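Local structure of formylmethanofuran--tetrahydromethanopterin formyltransferase (Methanosarcina barkeri, 1M5S) at residues E191-P196 against I247-L252. The protein probably catalyses the reversible transfer of a formyl group from formylmethanofuran to tetrahydromethanopterin, a step of methanogenesis from carbon dioxide. Numbering follows the deposited sequence.
Sequences EGTITP and IVINGL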
loop_
_atom_site.group_PDB
_atom_site.type_symbol
_atom_site.label_atom_id
_atom_site.label_comp_id
_atom_site.label_asym_id
_atom_site.label_seq_id
_atom_site.Cartn_x
_atom_site.Cartn_y
_atom_site.Cartn_z
ATOM N N GLU A 191 -12.030 -9.242 -15.590
ATOM C CA GLU A 191 -12.114 -10.687 -15.403
ATOM C C GLU A 191 -11.464 -11.418 -16.571
ATOM O O GLU A 191 -11.479 -10.928 -17.699
ATOM C CB GLU A 191 -13.580 -11.113 -15.278
ATOM C CG GLU A 191 -13.789 -12.515 -14.715
ATOM C CD GLU A 191 -15.206 -12.750 -14.198
ATOM O OE1 GLU A 191 -15.814 -11.814 -13.637
ATOM O OE2 GLU A 191 -15.708 -13.885 -14.333
ATOM N N GLY A 192 -10.795 -12.528 -16.272
ATOM C CA GLY A 192 -10.378 -13.440 -17.319
ATOM C C GLY A 192 -8.947 -13.279 -17.781
ATOM O O GLY A 192 -8.439 -14.121 -18.526
ATOM N N THR A 193 -8.282 -12.219 -17.331
ATOM C CA THR A 193 -6.915 -11.943 -17.768
ATOM C C THR A 193 -5.961 -11.685 -16.613
ATOM O O THR A 193 -6.369 -11.240 -15.541
ATOM C CB THR A 193 -6.858 -10.722 -18.702
ATOM O OG1 THR A 193 -7.665 -9.672 -18.159
ATOM C CG2 THR A 193 -7.355 -11.080 -20.088
ATOM N N ILE A 194 -4.687 -11.975 -16.853
ATOM C CA ILE A 194 -3.605 -11.620 -15.949
ATOM C C ILE A 194 -2.441 -10.995 -16.721
ATOM O O ILE A 194 -2.370 -11.071 -17.949
ATOM C CB ILE A 194 -3.063 -12.854 -15.163
ATOM C CG1 ILE A 194 -2.473 -13.899 -16.125
ATOM C CG2 ILE A 194 -4.156 -13.444 -14.295
ATOM C CD1 ILE A 194 -1.402 -14.792 -15.501
ATOM N N THR A 195 -1.532 -10.367 -15.988
ATOM C CA THR A 195 -0.348 -9.783 -16.585
ATOM C C THR A 195 0.876 -10.244 -15.787
ATOM O O THR A 195 1.176 -9.699 -14.727
ATOM C CB THR A 195 -0.436 -8.226 -16.591
ATOM O OG1 THR A 195 -0.708 -7.751 -15.268
ATOM C CG2 THR A 195 -1.553 -7.746 -17.524
ATOM N N PRO A 196 1.528 -11.335 -16.232
ATOM C CA PRO A 196 2.384 -12.126 -15.339
ATOM C C PRO A 196 3.751 -11.521 -15.004
ATOM O O PRO A 196 4.449 -12.011 -14.110
ATOM C CB PRO A 196 2.521 -13.462 -16.078
ATOM C CG PRO A 196 2.328 -13.103 -17.510
ATOM C CD PRO A 196 1.244 -12.067 -17.480
ATOM N N ILE A 247 3.344 -4.800 -22.130
ATOM C CA ILE A 247 2.453 -5.490 -21.213
ATOM C C ILE A 247 2.012 -6.803 -21.855
ATOM O O ILE A 247 1.478 -6.800 -22.962
ATOM C CB ILE A 247 1.231 -4.608 -20.859
ATOM C CG1 ILE A 247 1.707 -3.387 -20.058
ATOM C CG2 ILE A 247 0.205 -5.402 -20.054
ATOM C CD1 ILE A 247 0.624 -2.647 -19.373
ATOM N N VAL A 248 2.447 -7.915 -21.258
ATOM C CA VAL A 248 2.016 -9.250 -21.671
ATOM C C VAL A 248 0.768 -9.673 -20.907
ATOM O O VAL A 248 0.680 -9.490 -19.698
ATOM C CB VAL A 248 3.127 -10.296 -21.441
ATOM C CG1 VAL A 248 2.632 -11.680 -21.823
ATOM C CG2 VAL A 248 4.351 -9.939 -22.260
ATOM N N ILE A 249 -0.177 -10.264 -21.629
ATOM C CA ILE A 249 -1.507 -10.591 -21.117
ATOM C C ILE A 249 -1.817 -12.069 -21.419
ATOM O O ILE A 249 -1.733 -12.499 -22.569
ATOM C CB ILE A 249 -2.591 -9.700 -21.795
ATOM C CG1 ILE A 249 -2.239 -8.222 -21.616
ATOM C CG2 ILE A 249 -3.967 -9.994 -21.227
ATOM C CD1 ILE A 249 -3.049 -7.280 -22.456
ATOM N N ASN A 250 -2.008 -12.865 -20.369
ATOM C CA ASN A 250 -2.570 -14.207 -20.504
ATOM C C ASN A 250 -4.039 -14.133 -20.148
ATOM O O ASN A 250 -4.459 -13.233 -19.429
ATOM C CB ASN A 250 -1.870 -15.191 -19.570
ATOM C CG ASN A 250 -0.425 -15.424 -19.945
ATOM O OD1 ASN A 250 0.118 -14.750 -20.821
ATOM N ND2 ASN A 250 0.213 -16.376 -19.277
ATOM N N GLY A 251 -4.825 -15.077 -20.649
ATOM C CA GLY A 251 -6.259 -15.012 -20.426
ATOM C C GLY A 251 -7.005 -16.267 -20.827
ATOM O O GLY A 251 -6.490 -17.096 -21.582
ATOM N N LEU A 252 -8.251 -16.360 -20.377
ATOM C CA LEU A 252 -9.064 -17.557 -20.550
ATOM C C LEU A 252 -9.549 -17.743 -21.988
ATOM O O LEU A 252 -9.529 -18.857 -22.519
ATOM C CB LEU A 252 -10.257 -17.503 -19.594
ATOM C CG LEU A 252 -9.866 -17.481 -18.112
ATOM C CD1 LEU A 252 -11.101 -17.282 -17.240
ATOM C CD2 LEU A 252 -9.147 -18.777 -17.761
#
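Ile194 and Asn250 form an antiparallel hydrogen-bonded pair between the short strand 193-194 and the end of strand 243-251. Ile194 N donates to Asn250 O at 2.9 Å in a nearly straight bond (N-H...O 166°), and Asn250 N returns a more bent one to Ile194 O. A third backbone bond, Leu252 N to Gly192 O at 2.9 Å, closes the pairing one step beyond the non-hydrogen-bonded pair Thr193-Gly251; Gln75 also donates to Gly192 O.

Weaker CA-H...O contacts fill in between these bonds. Ile249 CA faces Ile194 O at 3.3 Å, and Thr195 CA faces Val248 O, a carbonyl that Pro196 CD also approaches. Gly251 CA comes within 4.1 Å of Thr193 CA, and the Thr193 methyl occupies the side on which a side chain of residue 251 would lie.

Of the side chains, Thr193 and Ile249 run alongside each other on one face, methyl to methyl (CG2 to CG2, 3.7 Å). With OG1 between the backbone N and the carbonyl carbon (chi1 45°), Thr193 CG2 lies beside its own N and against the Ile249 methyl. Thr193 also touches Ile187 of helix 173-187, and both side chains meet Ala260 of helix 254-268. On the other face Ile194 CG1 rests against Asn250 CB at 3.7 Å, beside strand 71-78. The buried Asn250 amide turns to partners beyond the pair, its ND2 bonding to Glu53 and its OD1 to Gly163 N.

Strand 243-251 is hydrogen-bonded along its other edge to the long strand 147-170, so residues 193-194 add a short antiparallel strand on the side away from 147-170, in a sheet covered by helices on the Thr193 and Ile249 face, within the proximal lobe of this FTR-family alpha/beta sandwich protein.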